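Local coordinates for hypothetical protein PH1789 (Pyrococcus horikoshii, PDB 1WR2) that is of unknown function but belongs to the ATP-grasp family, whose fold sets two alpha+beta parts against each other, at residues T18-L29 with I227-K235; H134-G142 with M166-L176. All blocks are in the same frame, centred on the assembly; numbering follows the deposited sequence.

Interaction 1: residues T18-L29 with I227-K235; sequences TAMVEYEAKQVL and IVDSRIILK
Ile-232 lies beneath helix 22-29, touching Ala-25 and Val-28 where the helix passes over strand 230-234. Ile-232 CD1 reaches under the helix to lie 3.6 Å from Ala-25 CA, with Val-28 CB close by, while the other branch meets the sulfur of Met-20 at 3.6 Å (Met-20 SD to Ile-232 CG2). The Met-20 and Ile-232 side chains run side by side, on the same face of the sheet as the helix, and Leu-234 CD1 packs against Met-20 CG. Farther along, Leu-29 CD1 sits 3.3 Å from Ser-230 OG, a hydroxyl whose hydrogen bond is made to the carbonyl of Asp-212. A short, weakly bonded edge strand, residues 19-20, runs antiparallel to the end of strand 225-234 and leads, with Val-21 at the N-cap, into a helix that crosses this neighbouring strand, the axes of the short segments 88° apart. Backbone bonds from Leu-234 N to Thr-18 O (2.6 Å) and from Met-20 N to Ile-232 O (2.9 Å) join the edge. At the other end Lys-26, extended beyond CG, donates a hydrogen bond from above the carbonyl plane of Val-228, Lys-26 NZ lying 3.0 Å from Val-228 O, and also forms a salt bridge with Glu-22 OE2. The Glu-22 and Asp-229 carboxylates are stacked, their planes 25° apart, with Glu-22 OE1 3.5 Å from Asp-229 OD1. That closeness of like charges is probably eased by Lys-71, which forms salt bridges to both acids, and by Lys-62 on Glu-22; Glu-39 gives Lys-26 a further acidic partner.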
# COMPACT_ATOMS: atom_id res chain seq x y z
N THR A 18 -12.46 11.57 -1.43
CA THR A 18 -12.05 10.83 -2.61
C THR A 18 -10.78 10.03 -2.30
O THR A 18 -10.58 8.94 -2.85
CB THR A 18 -11.77 11.76 -3.80
OG1 THR A 18 -10.62 12.57 -3.53
CG2 THR A 18 -12.97 12.67 -4.04
N ALA A 19 -9.94 10.55 -1.41
CA ALA A 19 -8.71 9.87 -1.05
C ALA A 19 -8.88 8.94 0.14
O ALA A 19 -9.34 9.35 1.21
CB ALA A 19 -7.61 10.88 -0.77
N MET A 20 -8.51 7.67 -0.03
CA MET A 20 -8.62 6.70 1.04
C MET A 20 -7.32 6.67 1.85
O MET A 20 -6.23 6.76 1.28
CB MET A 20 -8.88 5.30 0.47
CG MET A 20 -10.10 5.20 -0.41
SD MET A 20 -10.44 3.50 -0.90
CE MET A 20 -11.22 2.87 0.58
N VAL A 21 -7.43 6.54 3.17
CA VAL A 21 -6.24 6.46 4.01
C VAL A 21 -5.71 5.04 3.94
O VAL A 21 -6.41 4.13 3.51
CB VAL A 21 -6.55 6.86 5.49
CG1 VAL A 21 -6.97 8.33 5.54
CG2 VAL A 21 -7.63 5.97 6.05
N GLU A 22 -4.46 4.84 4.35
CA GLU A 22 -3.83 3.53 4.25
C GLU A 22 -4.65 2.34 4.72
O GLU A 22 -4.74 1.34 4.01
CB GLU A 22 -2.49 3.54 5.00
CG GLU A 22 -1.66 2.28 4.79
CD GLU A 22 -0.30 2.35 5.48
OE1 GLU A 22 0.10 3.46 5.90
OE2 GLU A 22 0.36 1.31 5.59
N TYR A 23 -5.28 2.43 5.90
CA TYR A 23 -6.03 1.28 6.38
C TYR A 23 -7.27 1.00 5.55
O TYR A 23 -7.66 -0.15 5.40
CB TYR A 23 -6.39 1.43 7.88
CG TYR A 23 -7.57 2.31 8.20
CD1 TYR A 23 -8.88 1.87 8.02
CD2 TYR A 23 -7.38 3.61 8.68
CE1 TYR A 23 -9.97 2.69 8.32
CE2 TYR A 23 -8.45 4.44 8.98
CZ TYR A 23 -9.74 3.98 8.79
OH TYR A 23 -10.80 4.81 9.07
N GLU A 24 -7.88 2.05 4.98
CA GLU A 24 -9.08 1.86 4.16
C GLU A 24 -8.71 1.23 2.82
O GLU A 24 -9.41 0.37 2.31
CB GLU A 24 -9.78 3.20 3.89
CG GLU A 24 -10.23 3.92 5.14
CD GLU A 24 -10.69 5.33 4.85
OE1 GLU A 24 -10.06 6.00 4.01
OE2 GLU A 24 -11.67 5.78 5.48
N ALA A 25 -7.60 1.69 2.25
CA ALA A 25 -7.11 1.16 0.98
C ALA A 25 -6.81 -0.33 1.16
O ALA A 25 -7.26 -1.17 0.37
CB ALA A 25 -5.84 1.90 0.56
N LYS A 26 -6.08 -0.66 2.22
CA LYS A 26 -5.72 -2.05 2.48
C LYS A 26 -6.92 -2.98 2.69
O LYS A 26 -6.84 -4.17 2.39
CB LYS A 26 -4.75 -2.13 3.65
CG LYS A 26 -3.37 -1.64 3.27
CD LYS A 26 -2.45 -1.60 4.47
CE LYS A 26 -1.03 -1.25 4.08
NZ LYS A 26 -0.18 -1.15 5.30
N GLN A 27 -8.02 -2.44 3.20
CA GLN A 27 -9.22 -3.23 3.37
C GLN A 27 -9.70 -3.63 1.97
O GLN A 27 -10.14 -4.75 1.75
CB GLN A 27 -10.31 -2.41 4.08
CG GLN A 27 -10.13 -2.31 5.59
CD GLN A 27 -11.13 -1.35 6.22
OE1 GLN A 27 -10.93 -0.14 6.21
NE2 GLN A 27 -12.22 -1.90 6.75
N VAL A 28 -9.60 -2.70 1.03
CA VAL A 28 -10.01 -3.00 -0.34
C VAL A 28 -9.09 -4.08 -0.90
O VAL A 28 -9.54 -5.04 -1.53
CB VAL A 28 -9.91 -1.74 -1.24
CG1 VAL A 28 -10.21 -2.11 -2.68
CG2 VAL A 28 -10.89 -0.69 -0.75
N LEU A 29 -7.79 -3.93 -0.65
CA LEU A 29 -6.81 -4.89 -1.13
C LEU A 29 -7.05 -6.28 -0.56
O LEU A 29 -7.06 -7.27 -1.30
CB LEU A 29 -5.40 -4.40 -0.81
CG LEU A 29 -5.02 -3.02 -1.38
CD1 LEU A 29 -3.56 -2.73 -1.09
CD2 LEU A 29 -5.25 -3.00 -2.88
N ILE A 227 2.62 -6.42 0.84
CA ILE A 227 2.31 -5.02 0.54
C ILE A 227 2.56 -4.18 1.80
O ILE A 227 1.96 -4.43 2.84
CB ILE A 227 0.85 -4.87 0.11
CG1 ILE A 227 0.62 -5.65 -1.18
CG2 ILE A 227 0.50 -3.40 -0.06
CD1 ILE A 227 -0.85 -5.85 -1.53
N VAL A 228 3.43 -3.19 1.70
CA VAL A 228 3.75 -2.36 2.85
C VAL A 228 2.89 -1.11 3.02
O VAL A 228 2.54 -0.74 4.14
CB VAL A 228 5.24 -1.97 2.81
CG1 VAL A 228 5.61 -1.14 4.04
CG2 VAL A 228 6.09 -3.23 2.75
N ASP A 229 2.55 -0.46 1.92
CA ASP A 229 1.71 0.73 1.98
C ASP A 229 0.90 0.74 0.69
O ASP A 229 1.25 0.04 -0.26
CB ASP A 229 2.58 2.00 2.05
CG ASP A 229 1.82 3.20 2.60
OD1 ASP A 229 0.59 3.26 2.46
OD2 ASP A 229 2.47 4.10 3.17
N SER A 230 -0.18 1.51 0.67
CA SER A 230 -1.04 1.58 -0.51
C SER A 230 -1.89 2.84 -0.48
O SER A 230 -2.24 3.35 0.59
CB SER A 230 -1.96 0.36 -0.58
OG SER A 230 -2.89 0.46 -1.65
N ARG A 231 -2.22 3.35 -1.66
CA ARG A 231 -3.06 4.52 -1.75
C ARG A 231 -4.11 4.28 -2.82
O ARG A 231 -3.82 3.69 -3.87
CB ARG A 231 -2.24 5.77 -2.08
CG ARG A 231 -1.69 5.82 -3.48
CD ARG A 231 -1.21 7.22 -3.81
NE ARG A 231 -1.77 7.68 -5.08
CZ ARG A 231 -2.23 8.92 -5.28
NH1 ARG A 231 -2.19 9.81 -4.30
NH2 ARG A 231 -2.72 9.26 -6.47
N ILE A 232 -5.33 4.71 -2.54
CA ILE A 232 -6.42 4.57 -3.49
C ILE A 232 -7.16 5.90 -3.56
O ILE A 232 -7.53 6.47 -2.53
CB ILE A 232 -7.42 3.46 -3.05
CG1 ILE A 232 -6.72 2.10 -3.03
CG2 ILE A 232 -8.61 3.42 -3.99
CD1 ILE A 232 -7.62 0.95 -2.58
N ILE A 233 -7.33 6.40 -4.78
CA ILE A 233 -8.05 7.65 -5.02
C ILE A 233 -9.35 7.27 -5.73
O ILE A 233 -9.33 6.67 -6.80
CB ILE A 233 -7.26 8.62 -5.92
CG1 ILE A 233 -5.92 8.97 -5.27
CG2 ILE A 233 -8.09 9.88 -6.18
CD1 ILE A 233 -6.03 9.50 -3.85
N LEU A 234 -10.47 7.63 -5.12
CA LEU A 234 -11.78 7.31 -5.68
C LEU A 234 -12.35 8.41 -6.57
O LEU A 234 -11.96 9.57 -6.48
CB LEU A 234 -12.76 7.02 -4.54
CG LEU A 234 -12.38 5.87 -3.60
CD1 LEU A 234 -13.32 5.86 -2.40
CD2 LEU A 234 -12.44 4.54 -4.34
N LYS A 235 -13.28 8.00 -7.42
CA LYS A 235 -13.96 8.92 -8.33
C LYS A 235 -15.24 9.36 -7.64
O LYS A 235 -15.94 8.55 -7.03
CB LYS A 235 -14.28 8.22 -9.66
CG LYS A 235 -13.05 7.98 -10.52
CD LYS A 235 -13.10 6.65 -11.27
CE LYS A 235 -14.02 6.69 -12.46
NZ LYS A 235 -13.79 5.49 -13.31
O HOH W 1 -3.59 5.91 1.43
O HOH W 2 -5.02 7.29 -1.03
O HOH W 3 1.54 -3.66 5.42

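Interaction 2: residues H134-G142 with M166-L176; sequences HAIMFGLGG and MIQEIKAYPIL
A chi1 of 172°, which turns CG away from the backbone N, carries the Phe-138 ring from strand 134-140 toward the segment 166-176, where Ile-170 turns CG1 in between its own N and carbonyl carbon (chi1 58°), a rotation that brings CD1 to the ring. The two side chains meet at about a right angle, Phe-138 CE2 lying 3.4 Å from Ile-170 CD1. Around the same ring, Leu-176 CD1 approaches the edge in plane, 4.0 Å from Phe-138 CZ, and Ile-167 CG1 stands over one face, offset toward the rim. Met-166, bent at its last torsion, lays its methyl against the strand backbone, with Met-166 CE 3.4 Å from Ile-136 O and near Phe-138 N. Leu-140 continues the apolar surface beyond the ring. Its two methyls divide the work: Leu-140 CD1 presses on Ala-172 CB at 3.4 Å, closer than two methyl carbons normally approach, and Leu-140 CD2 meets Leu-176 CD2 at 3.6 Å as the two leucines pass alongside one another, pointing opposite ways. No hydrogen bond joins the segments, so the attachment across them depends on apolar packing. The type I turn from Ile-170 to Tyr-173 carries the chain between its two helical portions, and Asp-150 accepts hydrogen bonds from Lys-171 N and Ala-172 N within it. Strand 133-140 runs between strands 120-129 and 152-155 in an antiparallel sheet; helix 160-168 lies near its outer strand, with Met-166 touching Arg-154, while helix 187-203 packs against both Ile-136 and Ile-167.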
# COMPACT_ATOMS: atom_id res chain seq x y z
N HIS A 134 -8.45 2.15 -17.56
CA HIS A 134 -7.43 1.85 -16.57
C HIS A 134 -6.24 1.07 -17.09
O HIS A 134 -6.37 0.19 -17.94
CB HIS A 134 -8.02 1.08 -15.38
CG HIS A 134 -8.96 1.89 -14.54
ND1 HIS A 134 -10.31 1.97 -14.79
CD2 HIS A 134 -8.73 2.67 -13.45
CE1 HIS A 134 -10.88 2.76 -13.90
NE2 HIS A 134 -9.94 3.20 -13.08
N ALA A 135 -5.07 1.41 -16.56
CA ALA A 135 -3.84 0.74 -16.93
C ALA A 135 -3.11 0.38 -15.65
O ALA A 135 -3.16 1.11 -14.66
CB ALA A 135 -2.99 1.64 -17.80
N ILE A 136 -2.44 -0.77 -15.68
CA ILE A 136 -1.67 -1.23 -14.55
C ILE A 136 -0.19 -1.14 -14.92
O ILE A 136 0.20 -1.47 -16.04
CB ILE A 136 -2.07 -2.68 -14.20
CG1 ILE A 136 -1.34 -3.14 -12.93
CG2 ILE A 136 -1.78 -3.61 -15.38
CD1 ILE A 136 -1.96 -4.37 -12.29
N MET A 137 0.62 -0.65 -13.99
CA MET A 137 2.06 -0.47 -14.19
C MET A 137 2.87 -1.29 -13.20
O MET A 137 2.44 -1.54 -12.07
CB MET A 137 2.45 1.01 -14.00
CG MET A 137 2.08 1.97 -15.12
SD MET A 137 0.31 2.16 -15.44
CE MET A 137 -0.21 3.28 -14.12
N PHE A 138 4.08 -1.66 -13.62
CA PHE A 138 4.99 -2.41 -12.78
C PHE A 138 6.41 -1.92 -13.01
O PHE A 138 6.79 -1.58 -14.13
CB PHE A 138 4.95 -3.90 -13.12
CG PHE A 138 6.00 -4.70 -12.42
CD1 PHE A 138 5.91 -4.95 -11.05
CD2 PHE A 138 7.13 -5.14 -13.11
CE1 PHE A 138 6.92 -5.64 -10.39
CE2 PHE A 138 8.14 -5.83 -12.45
CZ PHE A 138 8.04 -6.08 -11.09
N GLY A 139 7.19 -1.89 -11.93
CA GLY A 139 8.58 -1.47 -12.02
C GLY A 139 9.19 -1.61 -10.64
O GLY A 139 8.47 -1.78 -9.66
N LEU A 140 10.52 -1.55 -10.55
CA LEU A 140 11.16 -1.66 -9.24
C LEU A 140 10.98 -0.38 -8.44
O LEU A 140 10.80 0.70 -9.01
CB LEU A 140 12.66 -1.94 -9.38
CG LEU A 140 13.11 -3.32 -9.89
CD1 LEU A 140 14.61 -3.46 -9.72
CD2 LEU A 140 12.40 -4.41 -9.13
N GLY A 141 11.05 -0.52 -7.12
CA GLY A 141 10.90 0.64 -6.25
C GLY A 141 12.26 1.19 -5.87
O GLY A 141 13.23 1.06 -6.63
N GLY A 142 12.36 1.79 -4.69
CA GLY A 142 13.62 2.35 -4.26
C GLY A 142 13.50 3.86 -4.27
O GLY A 142 12.46 4.39 -4.63
N MET A 166 4.97 -8.23 -18.88
CA MET A 166 5.33 -6.89 -18.41
C MET A 166 6.39 -6.93 -17.31
O MET A 166 7.09 -5.95 -17.07
CB MET A 166 4.08 -6.13 -17.93
CG MET A 166 3.44 -6.65 -16.67
SD MET A 166 1.83 -5.87 -16.39
CE MET A 166 2.33 -4.16 -16.07
N ILE A 167 6.53 -8.08 -16.64
CA ILE A 167 7.54 -8.21 -15.61
C ILE A 167 8.90 -8.38 -16.28
O ILE A 167 9.91 -7.88 -15.80
CB ILE A 167 7.28 -9.43 -14.70
CG1 ILE A 167 5.94 -9.27 -13.96
CG2 ILE A 167 8.41 -9.58 -13.69
CD1 ILE A 167 5.60 -10.45 -13.05
N GLN A 168 8.91 -9.08 -17.41
CA GLN A 168 10.15 -9.34 -18.13
C GLN A 168 10.61 -8.17 -18.99
O GLN A 168 11.79 -8.09 -19.36
CB GLN A 168 9.97 -10.58 -19.01
CG GLN A 168 9.48 -11.79 -18.24
CD GLN A 168 9.32 -13.02 -19.11
OE1 GLN A 168 8.87 -12.93 -20.26
NE2 GLN A 168 9.66 -14.18 -18.56
N GLU A 169 9.70 -7.26 -19.30
CA GLU A 169 10.01 -6.11 -20.13
C GLU A 169 10.76 -4.96 -19.45
O GLU A 169 11.33 -4.11 -20.13
CB GLU A 169 8.72 -5.57 -20.76
CG GLU A 169 7.97 -6.60 -21.59
CD GLU A 169 6.73 -6.03 -22.26
OE1 GLU A 169 6.03 -5.21 -21.63
OE2 GLU A 169 6.44 -6.42 -23.41
N ILE A 170 10.77 -4.92 -18.11
CA ILE A 170 11.48 -3.84 -17.43
C ILE A 170 12.99 -4.04 -17.56
O ILE A 170 13.47 -5.18 -17.55
CB ILE A 170 11.12 -3.75 -15.92
CG1 ILE A 170 11.44 -5.07 -15.21
CG2 ILE A 170 9.64 -3.38 -15.75
CD1 ILE A 170 11.24 -5.02 -13.71
N LYS A 171 13.72 -2.95 -17.69
CA LYS A 171 15.17 -3.04 -17.83
C LYS A 171 15.80 -3.75 -16.64
O LYS A 171 16.76 -4.50 -16.79
CB LYS A 171 15.78 -1.65 -17.96
CG LYS A 171 15.29 -0.86 -19.17
CD LYS A 171 16.14 0.39 -19.38
CE LYS A 171 15.58 1.25 -20.49
NZ LYS A 171 14.19 1.67 -20.18
N ALA A 172 15.24 -3.53 -15.46
CA ALA A 172 15.76 -4.14 -14.24
C ALA A 172 15.34 -5.59 -14.04
O ALA A 172 15.51 -6.14 -12.95
CB ALA A 172 15.34 -3.32 -13.04
N TYR A 173 14.79 -6.22 -15.08
CA TYR A 173 14.37 -7.60 -14.96
C TYR A 173 15.48 -8.55 -14.50
O TYR A 173 15.26 -9.41 -13.64
CB TYR A 173 13.80 -8.14 -16.27
CG TYR A 173 13.47 -9.60 -16.13
CD1 TYR A 173 12.38 -10.01 -15.37
CD2 TYR A 173 14.31 -10.58 -16.67
CE1 TYR A 173 12.13 -11.35 -15.14
CE2 TYR A 173 14.07 -11.93 -16.44
CZ TYR A 173 12.97 -12.31 -15.67
OH TYR A 173 12.73 -13.64 -15.42
N PRO A 174 16.67 -8.43 -15.10
CA PRO A 174 17.79 -9.30 -14.72
C PRO A 174 18.01 -9.30 -13.22
O PRO A 174 18.43 -10.31 -12.64
CB PRO A 174 18.97 -8.71 -15.48
CG PRO A 174 18.32 -8.25 -16.75
CD PRO A 174 17.06 -7.56 -16.23
N ILE A 175 17.74 -8.17 -12.59
CA ILE A 175 17.91 -8.03 -11.15
C ILE A 175 16.95 -8.95 -10.39
O ILE A 175 17.32 -9.54 -9.37
CB ILE A 175 17.69 -6.58 -10.71
CG1 ILE A 175 18.75 -5.69 -11.36
CG2 ILE A 175 17.73 -6.46 -9.20
CD1 ILE A 175 18.55 -4.21 -11.13
N LEU A 176 15.73 -9.08 -10.89
CA LEU A 176 14.73 -9.93 -10.26
C LEU A 176 15.06 -11.40 -10.46
O LEU A 176 14.80 -12.23 -9.59
CB LEU A 176 13.34 -9.65 -10.84
CG LEU A 176 12.75 -8.26 -10.63
CD1 LEU A 176 11.38 -8.19 -11.31
CD2 LEU A 176 12.62 -7.98 -9.14

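In the fold
Both interactions reach the same six-stranded antiparallel sheet, but at different parts of it. Interaction 1 joins outermost strand 19-20 to its neighbour 225-234, whereas interaction 2 uses strand 133-140, next to the opposite outermost strand, 152-155. Their centres are about 22 Å apart. The centre of the first lies about 7 Å from the centre of the chain and that of the second about 17 Å. Along the sequence, interaction 2 is nested inside the long loop that interaction 1 closes, a contact between segments 24 residues apart within one spanning 198. The two touch where Lys-235 NZ lies 4.0 Å from His-134 CE1, a packing contact.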